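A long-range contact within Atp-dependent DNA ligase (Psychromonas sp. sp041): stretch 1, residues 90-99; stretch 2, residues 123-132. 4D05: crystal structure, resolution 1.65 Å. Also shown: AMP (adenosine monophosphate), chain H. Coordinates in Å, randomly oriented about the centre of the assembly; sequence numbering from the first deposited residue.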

ATOM      1  N   TRP A  90      -5.903  -5.694  22.339  1.00  4.34           N
ATOM      2  CA  TRP A  90      -4.678  -5.024  21.904  1.00  4.05           C
ATOM      3  C   TRP A  90      -3.420  -5.846  22.186  1.00  3.40           C
ATOM      4  O   TRP A  90      -2.369  -5.575  21.638  1.00  4.82           O
ATOM      5  CB  TRP A  90      -4.551  -3.614  22.529  1.00  3.24           C
ATOM      6  CG  TRP A  90      -5.439  -2.550  21.953  1.00  2.47           C
ATOM      7  CD1 TRP A  90      -6.800  -2.406  22.145  1.00  3.69           C
ATOM      8  CD2 TRP A  90      -5.045  -1.471  21.105  1.00  2.94           C
ATOM      9  NE1 TRP A  90      -7.259  -1.301  21.482  1.00  3.86           N
ATOM     10  CE2 TRP A  90      -6.205  -0.719  20.813  1.00  3.52           C
ATOM     11  CE3 TRP A  90      -3.824  -1.071  20.551  1.00  3.18           C
ATOM     12  CZ2 TRP A  90      -6.173   0.410  20.007  1.00  5.09           C
ATOM     13  CZ3 TRP A  90      -3.794   0.049  19.742  1.00  5.75           C
ATOM     14  CH2 TRP A  90      -4.958   0.779  19.483  1.00  5.75           C
ATOM     15  N   LYS A  91      -3.509  -6.863  23.032  1.00  5.05           N
ATOM     16  CA  LYS A  91      -2.310  -7.635  23.362  1.00  6.02           C
ATOM     17  C   LYS A  91      -1.662  -8.325  22.156  1.00  8.09           C
ATOM     18  O   LYS A  91      -0.459  -8.606  22.163  1.00  9.31           O
ATOM     19  CB  LYS A  91      -2.644  -8.658  24.459  1.00  6.47           C
ATOM     20  CG  LYS A  91      -3.476  -9.830  23.999  1.00  9.67           C
ATOM     21  CD  LYS A  91      -4.081 -10.583  25.165  1.00 11.88           C
ATOM     22  CE  LYS A  91      -4.918 -11.740  24.656  1.00 14.33           C
ATOM     23  NZ  LYS A  91      -5.487 -12.550  25.732  1.00 16.09           N
ATOM     24  N   GLN A  92      -2.452  -8.598  21.122  1.00  7.90           N
ATOM     25  CA  GLN A  92      -1.913  -9.241  19.926  1.00  8.77           C
ATOM     26  C   GLN A  92      -1.394  -8.257  18.883  1.00  6.78           C
ATOM     27  O   GLN A  92      -0.798  -8.669  17.878  1.00  8.09           O
ATOM     28  CB  GLN A  92      -2.953 -10.118  19.298  1.00 14.21           C
ATOM     29  CG  GLN A  92      -4.111  -9.402  18.747  1.00 17.45           C
ATOM     30  CD  GLN A  92      -5.298 -10.353  18.596  1.00 21.00           C
ATOM     31  OE1 GLN A  92      -5.228 -11.378  17.864  1.00 19.36           O
ATOM     32  NE2 GLN A  92      -6.392 -10.037  19.306  1.00 19.50           N
ATOM     33  N   ILE A  93      -1.650  -6.971  19.096  1.00  5.46           N
ATOM     34  CA  ILE A  93      -1.195  -5.925  18.180  1.00  3.84           C
ATOM     35  C   ILE A  93       0.272  -5.528  18.432  1.00  3.06           C
ATOM     36  O   ILE A  93       0.737  -5.523  19.556  1.00  4.33           O
ATOM     37  CB  ILE A  93      -2.125  -4.680  18.287  1.00  4.35           C
ATOM     38  CG1 ILE A  93      -3.544  -5.082  17.918  1.00  4.98           C
ATOM     39  CG2 ILE A  93      -1.648  -3.569  17.394  1.00  4.19           C
ATOM     40  CD1 ILE A  93      -4.521  -3.942  17.937  1.00  5.80           C
ATOM     41  N   LYS A  94       0.992  -5.232  17.363  1.00  3.50           N
ATOM     42  CA  LYS A  94       2.294  -4.610  17.445  1.00  3.20           C
ATOM     43  C   LYS A  94       2.209  -3.292  16.688  1.00  4.63           C
ATOM     44  O   LYS A  94       1.607  -3.214  15.595  1.00  3.73           O
ATOM     45  CB  LYS A  94       3.379  -5.483  16.790  1.00  5.98           C
ATOM     46  CG  LYS A  94       3.544  -6.814  17.484  1.00  9.79           C
ATOM     47  CD  LYS A  94       4.069  -7.906  16.598  1.00 13.09           C
ATOM     48  CE  LYS A  94       3.034  -8.310  15.542  1.00 15.25           C
ATOM     49  NZ  LYS A  94       3.454  -9.562  14.902  1.00 22.03           N
ATOM     50  N   PHE A  95       2.795  -2.253  17.283  1.00  4.39           N
ATOM     51  CA  PHE A  95       3.060  -0.988  16.600  1.00  2.85           C
ATOM     52  C   PHE A  95       4.376  -1.154  15.870  1.00  2.61           C
ATOM     53  O   PHE A  95       5.460  -1.198  16.492  1.00  3.25           O
ATOM     54  CB  PHE A  95       3.098   0.164  17.612  1.00  2.37           C
ATOM     55  CG  PHE A  95       3.194   1.557  17.004  1.00  2.75           C
ATOM     56  CD1 PHE A  95       2.491   1.917  15.871  1.00  3.68           C
ATOM     57  CD2 PHE A  95       3.989   2.513  17.603  1.00  3.46           C
ATOM     58  CE1 PHE A  95       2.583   3.214  15.348  1.00  3.25           C
ATOM     59  CE2 PHE A  95       4.069   3.791  17.098  1.00  4.07           C
ATOM     60  CZ  PHE A  95       3.383   4.141  15.948  1.00  2.85           C
HETATM   61  N   MSE A  96       4.266  -1.336  14.558  1.00  2.03           N
HETATM   62  CA  MSE A  96       5.387  -1.623  13.682  1.00  2.14           C
HETATM   63  C   MSE A  96       5.857  -0.334  13.065  1.00  2.15           C
HETATM   64  O   MSE A  96       5.202   0.217  12.176  1.00  2.60           O
HETATM   65  CB  MSE A  96       4.925  -2.581  12.546  1.00  3.56           C
HETATM   66  CG  MSE A  96       4.304  -3.892  13.016  1.00  4.96           C
HETATM   67 SE   MSE A  96       5.461  -5.167  13.864  1.00  8.52          SE
HETATM   68  CE  MSE A  96       6.660  -5.481  12.357  1.00 12.47           C
ATOM     69  N   ILE A  97       6.995   0.176  13.540  1.00  2.67           N
ATOM     70  CA  ILE A  97       7.393   1.519  13.150  1.00  2.27           C
ATOM     71  C   ILE A  97       8.216   1.570  11.890  1.00  3.08           C
ATOM     72  O   ILE A  97       9.029   0.672  11.623  1.00  2.86           O
ATOM     73  CB  ILE A  97       8.053   2.259  14.315  1.00  2.83           C
ATOM     74  CG1 ILE A  97       9.396   1.636  14.703  1.00  2.94           C
ATOM     75  CG2 ILE A  97       7.059   2.290  15.497  1.00  3.47           C
ATOM     76  CD1 ILE A  97      10.195   2.478  15.726  1.00  5.97           C
ATOM     77  N   PHE A  98       8.024   2.659  11.152  1.00  3.15           N
ATOM     78  CA  PHE A  98       8.745   2.867   9.922  1.00  2.06           C
ATOM     79  C   PHE A  98       9.298   4.301   9.769  1.00  1.41           C
ATOM     80  O   PHE A  98      10.017   4.556   8.819  1.00  2.71           O
ATOM     81  CB  PHE A  98       7.885   2.442   8.694  1.00  2.85           C
ATOM     82  CG  PHE A  98       6.547   3.128   8.598  1.00  4.16           C
ATOM     83  CD1 PHE A  98       6.463   4.442   8.241  1.00  5.52           C
ATOM     84  CD2 PHE A  98       5.371   2.445   8.819  1.00  7.62           C
ATOM     85  CE1 PHE A  98       5.229   5.082   8.134  1.00  6.41           C
ATOM     86  CE2 PHE A  98       4.138   3.097   8.693  1.00  7.44           C
ATOM     87  CZ  PHE A  98       4.092   4.408   8.345  1.00  5.18           C
ATOM     88  N   ASP A  99       8.985   5.228  10.676  1.00  2.47           N
ATOM     89  CA  ASP A  99       9.648   6.516  10.615  1.00  2.56           C
ATOM     90  C   ASP A  99       9.526   7.292  11.923  1.00  3.11           C
ATOM     91  O   ASP A  99       8.832   6.877  12.857  1.00  3.14           O
ATOM     92  CB  ASP A  99       9.140   7.333   9.414  1.00  3.79           C
ATOM     93  CG  ASP A  99      10.238   8.163   8.752  1.00  4.01           C
ATOM     94  OD1 ASP A  99      11.249   8.454   9.421  1.00  5.14           O
ATOM     95  OD2 ASP A  99      10.068   8.571   7.581  1.00  3.78           O
ATOM     96  N   SER A 123       9.739  -4.095  24.329  1.00  8.76           N
ATOM     97  CA  SER A 123       8.336  -4.434  24.542  1.00 10.30           C
ATOM     98  C   SER A 123       7.791  -5.270  23.397  1.00  7.16           C
ATOM     99  O   SER A 123       8.131  -5.013  22.236  1.00  7.81           O
ATOM    100  CB  SER A 123       7.524  -3.158  24.642  1.00  9.11           C
ATOM    101  OG  SER A 123       6.153  -3.417  24.624  1.00  8.10           O
ATOM    102  N   PRO A 124       6.931  -6.257  23.706  1.00  8.21           N
ATOM    103  CA  PRO A 124       6.273  -6.970  22.614  1.00  8.01           C
ATOM    104  C   PRO A 124       5.441  -6.055  21.722  1.00  7.82           C
ATOM    105  O   PRO A 124       5.197  -6.399  20.555  1.00 10.41           O
ATOM    106  CB  PRO A 124       5.364  -7.970  23.350  1.00 10.86           C
ATOM    107  CG  PRO A 124       5.069  -7.307  24.654  1.00 11.93           C
ATOM    108  CD  PRO A 124       6.377  -6.651  25.016  1.00 11.63           C
ATOM    109  N   TYR A 125       5.027  -4.900  22.236  1.00  6.65           N
ATOM    110  CA  TYR A 125       4.059  -4.058  21.529  1.00  4.14           C
ATOM    111  C   TYR A 125       4.724  -3.061  20.576  1.00  5.08           C
ATOM    112  O   TYR A 125       4.036  -2.393  19.813  1.00  5.34           O
ATOM    113  CB  TYR A 125       3.187  -3.305  22.531  1.00  3.92           C
ATOM    114  CG  TYR A 125       2.648  -4.162  23.629  1.00  4.54           C
ATOM    115  CD1 TYR A 125       1.901  -5.301  23.350  1.00  4.86           C
ATOM    116  CD2 TYR A 125       2.896  -3.841  24.961  1.00  5.37           C
ATOM    117  CE1 TYR A 125       1.420  -6.110  24.383  1.00  5.36           C
ATOM    118  CE2 TYR A 125       2.431  -4.632  25.985  1.00  7.15           C
ATOM    119  CZ  TYR A 125       1.692  -5.766  25.694  1.00  7.40           C
ATOM    120  OH  TYR A 125       1.230  -6.567  26.708  1.00  8.64           O
ATOM    121  N   LEU A 126       6.058  -2.980  20.603  1.00  3.65           N
ATOM    122  CA  LEU A 126       6.786  -2.007  19.768  1.00  3.87           C
ATOM    123  C   LEU A 126       7.905  -2.714  19.036  1.00  5.10           C
ATOM    124  O   LEU A 126       8.815  -3.301  19.652  1.00  6.59           O
ATOM    125  CB  LEU A 126       7.370  -0.847  20.593  1.00  5.30           C
ATOM    126  CG  LEU A 126       8.107   0.247  19.814  1.00  5.54           C
ATOM    127  CD1 LEU A 126       7.120   1.062  18.981  1.00  6.59           C
ATOM    128  CD2 LEU A 126       8.878   1.179  20.739  1.00  5.93           C
ATOM    129  N   GLN A 127       7.811  -2.705  17.712  1.00  5.36           N
ATOM    130  CA  GLN A 127       8.773  -3.425  16.871  1.00  7.02           C
ATOM    131  C   GLN A 127       9.120  -2.615  15.614  1.00  6.01           C
ATOM    132  O   GLN A 127       8.362  -1.747  15.250  1.00  6.60           O
ATOM    133  CB  GLN A 127       8.250  -4.847  16.587  1.00 11.75           C
ATOM    134  CG  GLN A 127       8.964  -5.774  17.601  1.00 24.84           C
ATOM    135  CD  GLN A 127       8.128  -6.723  18.406  1.00 32.89           C
ATOM    136  OE1 GLN A 127       7.321  -7.508  17.867  1.00 39.66           O
ATOM    137  NE2 GLN A 127       8.368  -6.728  19.723  1.00 29.18           N
HETATM  138  N   MSE A 128      10.311  -2.830  15.036  1.00  6.96           N
HETATM  139  CA  MSE A 128      10.740  -2.063  13.850  1.00  9.09           C
HETATM  140  C   MSE A 128      10.470  -2.916  12.619  1.00  7.72           C
HETATM  141  O   MSE A 128      10.784  -4.101  12.617  1.00  8.65           O
HETATM  142  CB  MSE A 128      12.235  -1.692  13.915  1.00 16.92           C
HETATM  143  CG  MSE A 128      12.573  -0.399  13.152  1.00 10.94           C
HETATM  144 SE   MSE A 128      14.299  -0.058  12.680  1.00 21.50          SE
HETATM  145  CE  MSE A 128      14.908  -1.713  11.855  1.00 23.08           C
ATOM    146  N   ILE A 129       9.874  -2.321  11.596  1.00  6.11           N
ATOM    147  CA  ILE A 129       9.778  -2.993  10.314  1.00  5.86           C
ATOM    148  C   ILE A 129      11.201  -3.144   9.764  1.00  5.94           C
ATOM    149  O   ILE A 129      11.961  -2.200   9.735  1.00  6.09           O
ATOM    150  CB  ILE A 129       8.877  -2.205   9.352  1.00  6.21           C
ATOM    151  CG1 ILE A 129       7.462  -2.114   9.952  1.00  5.55           C
ATOM    152  CG2 ILE A 129       8.839  -2.890   8.009  1.00  7.20           C
ATOM    153  CD1 ILE A 129       6.482  -1.274   9.165  1.00  7.56           C
ATOM    154  N   GLU A 130      11.560  -4.345   9.332  1.00  4.47           N
ATOM    155  CA  GLU A 130      12.886  -4.579   8.759  1.00  7.22           C
ATOM    156  C   GLU A 130      13.140  -3.720   7.512  1.00  5.43           C
ATOM    157  O   GLU A 130      12.272  -3.589   6.644  1.00  6.09           O
ATOM    158  CB  GLU A 130      13.046  -6.070   8.421  1.00 13.26           C
ATOM    159  CG  GLU A 130      14.420  -6.445   7.878  1.00 18.56           C
ATOM    160  CD  GLU A 130      14.516  -7.889   7.353  1.00 24.69           C
ATOM    161  OE1 GLU A 130      13.503  -8.644   7.361  1.00 27.29           O
ATOM    162  OE2 GLU A 130      15.634  -8.267   6.924  1.00 26.36           O
ATOM    163  N   GLN A 131      14.336  -3.138   7.440  1.00  4.37           N
ATOM    164  CA  GLN A 131      14.752  -2.282   6.340  1.00  4.33           C
ATOM    165  C   GLN A 131      16.021  -2.899   5.752  1.00  5.74           C
ATOM    166  O   GLN A 131      17.026  -3.128   6.474  1.00  8.27           O
ATOM    167  CB  GLN A 131      15.054  -0.858   6.843  1.00  3.68           C
ATOM    168  CG  GLN A 131      13.854  -0.097   7.504  1.00  3.40           C
ATOM    169  CD  GLN A 131      12.857   0.401   6.470  1.00  4.10           C
ATOM    170  OE1 GLN A 131      13.144   0.426   5.273  1.00  4.13           O
ATOM    171  NE2 GLN A 131      11.686   0.845   6.939  1.00  3.45           N
ATOM    172  N   GLN A 132      15.970  -3.213   4.455  1.00  5.24           N
ATOM    173  CA  GLN A 132      17.104  -3.876   3.812  1.00  8.33           C
ATOM    174  C   GLN A 132      17.505  -3.207   2.513  1.00  7.55           C
ATOM    175  O   GLN A 132      16.726  -2.527   1.875  1.00  6.42           O
ATOM    176  CB  GLN A 132      16.816  -5.366   3.573  1.00 13.34           C
ATOM    177  CG  GLN A 132      15.620  -5.673   2.680  1.00 18.48           C
ATOM    178  CD  GLN A 132      15.257  -7.183   2.668  1.00 24.26           C
ATOM    179  OE1 GLN A 132      16.006  -8.009   2.145  1.00 27.78           O
ATOM    180  NE2 GLN A 132      14.111  -7.530   3.241  1.00 27.64           N
TER
HETATM  181  P   AMP H1263      -0.962   0.829   0.445  1.00 19.70           P
HETATM  182  O1P AMP H1263      -1.198   1.436  -0.908  1.00 21.39           O
HETATM  183  O2P AMP H1263      -2.058   0.305   1.356  1.00 21.02           O
HETATM  184  O5' AMP H1263       0.007   1.818   1.220  1.00 16.59           O
HETATM  185  C5' AMP H1263       0.456   1.328   2.463  1.00 19.09           C
HETATM  186  C4' AMP H1263       0.291   2.447   3.445  1.00 15.89           C
HETATM  187  O4' AMP H1263       0.765   2.077   4.721  1.00 13.75           O
HETATM  188  C3' AMP H1263       1.110   3.592   2.950  1.00 21.57           C
HETATM  189  O3' AMP H1263       0.261   4.737   3.128  1.00 23.92           O
HETATM  190  C2' AMP H1263       2.299   3.624   3.865  1.00 20.08           C
HETATM  191  O2' AMP H1263       2.438   5.038   4.029  1.00 22.04           O
HETATM  192  C1' AMP H1263       1.957   2.738   5.100  1.00 14.59           C
HETATM  193  N9  AMP H1263       2.940   1.613   5.262  1.00 11.38           N
HETATM  194  C8  AMP H1263       2.741   0.275   5.425  1.00  8.92           C
HETATM  195  N7  AMP H1263       3.901  -0.426   5.495  1.00  8.16           N
HETATM  196  C5  AMP H1263       4.873   0.513   5.432  1.00  5.99           C
HETATM  197  C6  AMP H1263       6.338   0.482   5.395  1.00  4.91           C
HETATM  198  N6  AMP H1263       6.980  -0.691   5.507  1.00  5.95           N
HETATM  199  N1  AMP H1263       6.958   1.663   5.304  1.00  6.63           N
HETATM  200  C2  AMP H1263       6.321   2.831   5.142  1.00  7.36           C
HETATM  201  N3  AMP H1263       5.004   2.946   5.145  1.00  7.24           N
HETATM  202  C4  AMP H1263       4.246   1.830   5.278  1.00  7.09           C
HETATM  203  O   HOH W   1      11.307   0.442   9.772  1.00  6.18           O

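Parallel β-strands satisfy their backbones by alternation: on one strand, every second residue turns both its N-H and its C=O to the neighbour, and its partners lie one residue to either side of the one opposite. The pairing of strand 94-99 with strand 126-128 in this ATP-dependent DNA ligase is a compact example. Phe95 N donates to Tyr125 O (2.8 Å), and Phe95 O accepts from Gln127 N (3.0 Å), so that Phe95 straddles Leu126. Two residues on, Ile97 N donates to Gln127 O (2.9 Å) and Ile97 O accepts from Ile129 N (3.1 Å), straddling Met128. All four bonds are nearly straight. Met96 contributes a CA-H...O contact instead, its CA 3.4 Å from Gln127 O, which thus receives a second, weaker approach.

The ladder's last acceptor is also shared. Water 1 donates to Ile97 O (2.9 Å) and to Ile129 O (2.7 Å) and accepts from Gln131 NE2 (2.9 Å), tying the two stretches together beyond the strand pairing. At the other end, a type I turn from Ser123 to Leu126 leads into the second strand; Tyr125 N is satisfied by Ser123 OG (3.0 Å), while Leu126 N makes a weak bond to Ser123 O (3.3 Å).

Side chains follow the same alternation. Phe95, Leu126, Ile97 and Met128 share one face, where Leu126 CD1 lies 3.7 Å from both Phe95 CD2 and Ile97 CG2. These groups need no polar partners, and their packing buries apolar surface. Met96, a selenomethionine, and Gln127 occupy the other face, with Met96 SE 3.9 Å from Gln127 CB. Past the strand, Ile129 packs its CG1 against Met96 CB (3.7 Å) and brings its CD1 to the edge of the Phe98 ring, 3.9 Å from CD2. AMP C2 lies over one face of that ring, 3.5 Å from Phe98 CG.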